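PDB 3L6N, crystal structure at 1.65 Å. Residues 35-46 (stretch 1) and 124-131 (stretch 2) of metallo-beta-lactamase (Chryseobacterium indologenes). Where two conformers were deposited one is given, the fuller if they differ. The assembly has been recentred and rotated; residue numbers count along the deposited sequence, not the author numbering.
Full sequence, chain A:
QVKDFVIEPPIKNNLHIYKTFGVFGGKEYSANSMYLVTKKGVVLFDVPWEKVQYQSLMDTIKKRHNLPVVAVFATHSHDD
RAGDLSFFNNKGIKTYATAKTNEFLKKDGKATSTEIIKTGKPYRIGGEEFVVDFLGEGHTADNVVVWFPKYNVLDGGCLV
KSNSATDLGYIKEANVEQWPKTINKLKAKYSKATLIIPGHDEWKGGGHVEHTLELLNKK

Stretch 1 35-46: YLVTKKGVVLFD
Stretch 2 124-131: RIGGEEFV

Two β-hairpins can be packed face to face and yet be joined by a single hydrogen bond, made where their turns meet; this metallo-beta-lactamase offers a compact example. The bond runs from Lys-39 N to Gly-126 O, 2.9 Å long with an N-H...O angle of 166°, at the place where the backbones come nearest, the CA atoms of Lys-39 and Gly-126 lying 4.3 Å apart.

Such proximity depends on glycine. Gly-126 (phi/psi 50/37) and Gly-127 (82/5) occupy the corners of a type I' turn from Ile-125 to Glu-128, closed by Glu-128 N to Ile-125 O at 2.9 Å and Ile-125 N to Glu-128 O at 3.1 Å. Positive phi favours glycine at both positions, but at Gly-126 the neighbouring hairpin adds a steric demand: an ideal CB would fall 2.1 Å from Thr-38 OG1 and 2.7 Å from the N atoms of both Lys-39 and Lys-40.

The facing turn is type I, from Thr-38 to Gly-41, with Lys-39 at -62/-19 and Lys-40 at -111/14. Thr-38 (chi1 89°, p) braces it from within: Lys-40 N donates to Thr-38 OG1 at 3.0 Å, and Thr-38 OG1 donates to Gly-41 O at 2.8 Å. Thr-38 OG1 also lies 3.5 Å from Gly-126 CA, while Thr-38 CB approaches Ile-125 O to 3.4 Å. Both lysine side chains start in m and lead away at their ends.

Behind the turns, strands 35-38 and 41-45 pair antiparallel, with Leu-36 N to Val-43 O at 2.8 Å and Val-43 N to Leu-36 O at 2.9 Å. Strand 128-131 runs at 148° to strand 35-38, with a closest axial approach of 8.3 Å, a spacing filled by side chains. Leu-36 (t, p), Val-43 (t) and Phe-45 (m, chi2 92°) point toward the second hairpin; Glu-128 (m, m, chi3 -30°) and Phe-130 (p, chi2 95°) point back.

Phe-130 gathers the apolar contacts. The edge of Phe-45 meets its face, with ring planes at 88°, centroids 4.9 Å apart and Phe-45 CE2 3.6 Å from Phe-130 CE1. Leu-36 CD2 reaches Phe-130 CD2 at 3.9 Å, and Val-43 CG1 stands 4.3 Å from Phe-130 CZ. Nearer the turns, Val-43 CG2 meets Ile-125 CG2 at 3.9 Å. Glu-128 contributes its aliphatic portion, CB lying 3.7 Å from Leu-36 CD2 and CG 3.7 Å from Thr-38 CG2; its carboxylate is hydrogen-bonded elsewhere in the structure. Packing thus dominates, with 472 Å² buried in all.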

# COMPACT_ATOMS: atom_id res chain seq x y z
N TYR A 35 -8.14 1.73 -0.27
CA TYR A 35 -9.13 0.66 -0.26
C TYR A 35 -10.05 0.72 -1.46
O TYR A 35 -10.25 1.78 -2.04
CB TYR A 35 -9.90 0.59 1.07
CG TYR A 35 -10.93 1.66 1.38
CD1 TYR A 35 -12.18 1.68 0.76
CD2 TYR A 35 -10.68 2.62 2.38
CE1 TYR A 35 -13.17 2.64 1.10
CE2 TYR A 35 -11.63 3.58 2.71
CZ TYR A 35 -12.86 3.59 2.08
OH TYR A 35 -13.80 4.53 2.44
N LEU A 36 -10.60 -0.43 -1.84
CA LEU A 36 -11.43 -0.51 -3.04
C LEU A 36 -12.77 -1.12 -2.67
O LEU A 36 -12.84 -2.23 -2.15
CB LEU A 36 -10.72 -1.37 -4.10
CG LEU A 36 -11.42 -1.60 -5.44
CD1 LEU A 36 -11.67 -0.32 -6.19
CD2 LEU A 36 -10.56 -2.57 -6.27
N VAL A 37 -13.84 -0.37 -2.93
CA VAL A 37 -15.20 -0.85 -2.66
C VAL A 37 -15.59 -1.77 -3.81
O VAL A 37 -15.38 -1.41 -4.96
CB VAL A 37 -16.20 0.30 -2.59
CG1 VAL A 37 -17.59 -0.24 -2.35
CG2 VAL A 37 -15.81 1.25 -1.45
N THR A 38 -16.10 -2.95 -3.49
CA THR A 38 -16.58 -3.89 -4.52
C THR A 38 -17.98 -4.33 -4.14
O THR A 38 -18.42 -4.10 -3.02
CB THR A 38 -15.66 -5.15 -4.68
OG1 THR A 38 -16.08 -6.19 -3.78
CG2 THR A 38 -14.17 -4.82 -4.43
N LYS A 39 -18.67 -4.98 -5.07
CA LYS A 39 -20.01 -5.50 -4.78
C LYS A 39 -20.06 -6.57 -3.68
O LYS A 39 -21.12 -6.82 -3.10
CB LYS A 39 -20.63 -6.06 -6.07
CG LYS A 39 -20.99 -5.03 -7.10
CD LYS A 39 -21.54 -5.71 -8.36
CE LYS A 39 -22.50 -4.82 -9.11
NZ LYS A 39 -21.83 -3.66 -9.75
N LYS A 40 -18.91 -7.17 -3.38
CA LYS A 40 -18.82 -8.22 -2.37
C LYS A 40 -18.06 -7.79 -1.12
O LYS A 40 -17.71 -8.62 -0.27
CB LYS A 40 -18.20 -9.50 -2.96
CG LYS A 40 -19.06 -10.17 -4.02
CD LYS A 40 -20.24 -10.91 -3.39
CE LYS A 40 -21.34 -11.20 -4.42
NZ LYS A 40 -20.84 -12.00 -5.58
N GLY A 41 -17.84 -6.49 -0.97
CA GLY A 41 -17.15 -5.99 0.21
C GLY A 41 -15.94 -5.16 -0.15
O GLY A 41 -15.65 -4.93 -1.31
N VAL A 42 -15.22 -4.72 0.88
CA VAL A 42 -14.11 -3.78 0.67
C VAL A 42 -12.76 -4.48 0.75
O VAL A 42 -12.54 -5.32 1.63
CB VAL A 42 -14.21 -2.62 1.68
CG1 VAL A 42 -13.04 -1.67 1.56
CG2 VAL A 42 -15.52 -1.86 1.46
N VAL A 43 -11.87 -4.13 -0.17
CA VAL A 43 -10.51 -4.68 -0.19
C VAL A 43 -9.56 -3.59 0.33
O VAL A 43 -9.54 -2.50 -0.23
CB VAL A 43 -10.10 -5.07 -1.62
CG1 VAL A 43 -8.69 -5.64 -1.63
CG2 VAL A 43 -11.09 -6.11 -2.19
N LEU A 44 -8.79 -3.90 1.38
CA LEU A 44 -7.73 -2.97 1.85
C LEU A 44 -6.43 -3.27 1.14
O LEU A 44 -6.07 -4.43 0.95
CB LEU A 44 -7.47 -3.13 3.35
CG LEU A 44 -8.62 -2.88 4.31
CD1 LEU A 44 -8.06 -2.94 5.73
CD2 LEU A 44 -9.28 -1.53 4.06
N PHE A 45 -5.74 -2.19 0.77
CA PHE A 45 -4.36 -2.26 0.30
C PHE A 45 -3.49 -1.57 1.31
O PHE A 45 -3.41 -0.34 1.34
CB PHE A 45 -4.23 -1.66 -1.11
CG PHE A 45 -5.03 -2.41 -2.13
CD1 PHE A 45 -6.33 -2.03 -2.42
CD2 PHE A 45 -4.49 -3.53 -2.75
CE1 PHE A 45 -7.09 -2.75 -3.34
CE2 PHE A 45 -5.24 -4.25 -3.68
CZ PHE A 45 -6.55 -3.85 -3.97
N ASP A 46 -2.85 -2.40 2.13
CA ASP A 46 -2.12 -1.99 3.34
C ASP A 46 -3.07 -1.52 4.42
O ASP A 46 -4.22 -1.18 4.15
CB ASP A 46 -1.00 -1.00 3.01
CG ASP A 46 -0.02 -1.59 2.03
OD1 ASP A 46 0.38 -2.74 2.27
OD2 ASP A 46 0.34 -0.91 1.04
N ARG A 124 -9.81 -10.35 -9.51
CA ARG A 124 -11.17 -9.82 -9.71
C ARG A 124 -12.04 -10.20 -8.53
O ARG A 124 -12.15 -11.38 -8.17
CB ARG A 124 -11.79 -10.38 -11.01
CG ARG A 124 -11.04 -10.02 -12.27
CD ARG A 124 -11.68 -10.66 -13.51
NE ARG A 124 -10.86 -10.40 -14.70
CZ ARG A 124 -9.81 -11.15 -15.06
NH1 ARG A 124 -9.44 -12.19 -14.32
NH2 ARG A 124 -9.12 -10.84 -16.14
N ILE A 125 -12.65 -9.20 -7.90
CA ILE A 125 -13.54 -9.42 -6.78
C ILE A 125 -14.65 -8.37 -6.84
O ILE A 125 -14.38 -7.19 -7.08
CB ILE A 125 -12.77 -9.37 -5.43
CG1 ILE A 125 -13.72 -9.29 -4.23
CG2 ILE A 125 -11.80 -8.23 -5.42
CD1 ILE A 125 -13.22 -10.02 -3.01
N GLY A 126 -15.89 -8.83 -6.66
CA GLY A 126 -17.05 -7.93 -6.64
C GLY A 126 -17.15 -6.95 -7.80
O GLY A 126 -17.58 -5.81 -7.61
N GLY A 127 -16.76 -7.38 -9.00
CA GLY A 127 -16.86 -6.56 -10.21
C GLY A 127 -15.73 -5.57 -10.41
O GLY A 127 -15.77 -4.74 -11.32
N GLU A 128 -14.73 -5.64 -9.53
CA GLU A 128 -13.54 -4.79 -9.61
C GLU A 128 -12.33 -5.62 -10.00
O GLU A 128 -12.33 -6.84 -9.81
CB GLU A 128 -13.28 -4.12 -8.25
CG GLU A 128 -14.42 -3.21 -7.77
CD GLU A 128 -14.66 -1.98 -8.64
OE1 GLU A 128 -13.71 -1.45 -9.27
OE2 GLU A 128 -15.82 -1.52 -8.69
N GLU A 129 -11.30 -4.96 -10.50
CA GLU A 129 -10.09 -5.63 -10.99
C GLU A 129 -8.84 -4.87 -10.62
O GLU A 129 -8.82 -3.64 -10.63
CB GLU A 129 -10.18 -5.76 -12.52
CG GLU A 129 -9.10 -6.56 -13.19
CD GLU A 129 -9.18 -6.43 -14.71
OE1 GLU A 129 -8.15 -6.67 -15.38
OE2 GLU A 129 -10.26 -6.09 -15.24
N PHE A 130 -7.78 -5.61 -10.29
CA PHE A 130 -6.46 -4.99 -10.08
C PHE A 130 -5.35 -6.00 -10.32
O PHE A 130 -5.62 -7.19 -10.43
CB PHE A 130 -6.37 -4.38 -8.66
CG PHE A 130 -6.77 -5.33 -7.57
CD1 PHE A 130 -5.81 -6.09 -6.90
CD2 PHE A 130 -8.11 -5.48 -7.21
CE1 PHE A 130 -6.17 -6.98 -5.89
CE2 PHE A 130 -8.49 -6.36 -6.20
CZ PHE A 130 -7.52 -7.12 -5.54
N VAL A 131 -4.12 -5.51 -10.42
CA VAL A 131 -2.95 -6.37 -10.63
C VAL A 131 -1.89 -5.97 -9.62
O VAL A 131 -1.55 -4.80 -9.51
CB VAL A 131 -2.39 -6.22 -12.06
CG1 VAL A 131 -1.13 -7.09 -12.25
CG2 VAL A 131 -3.44 -6.57 -13.11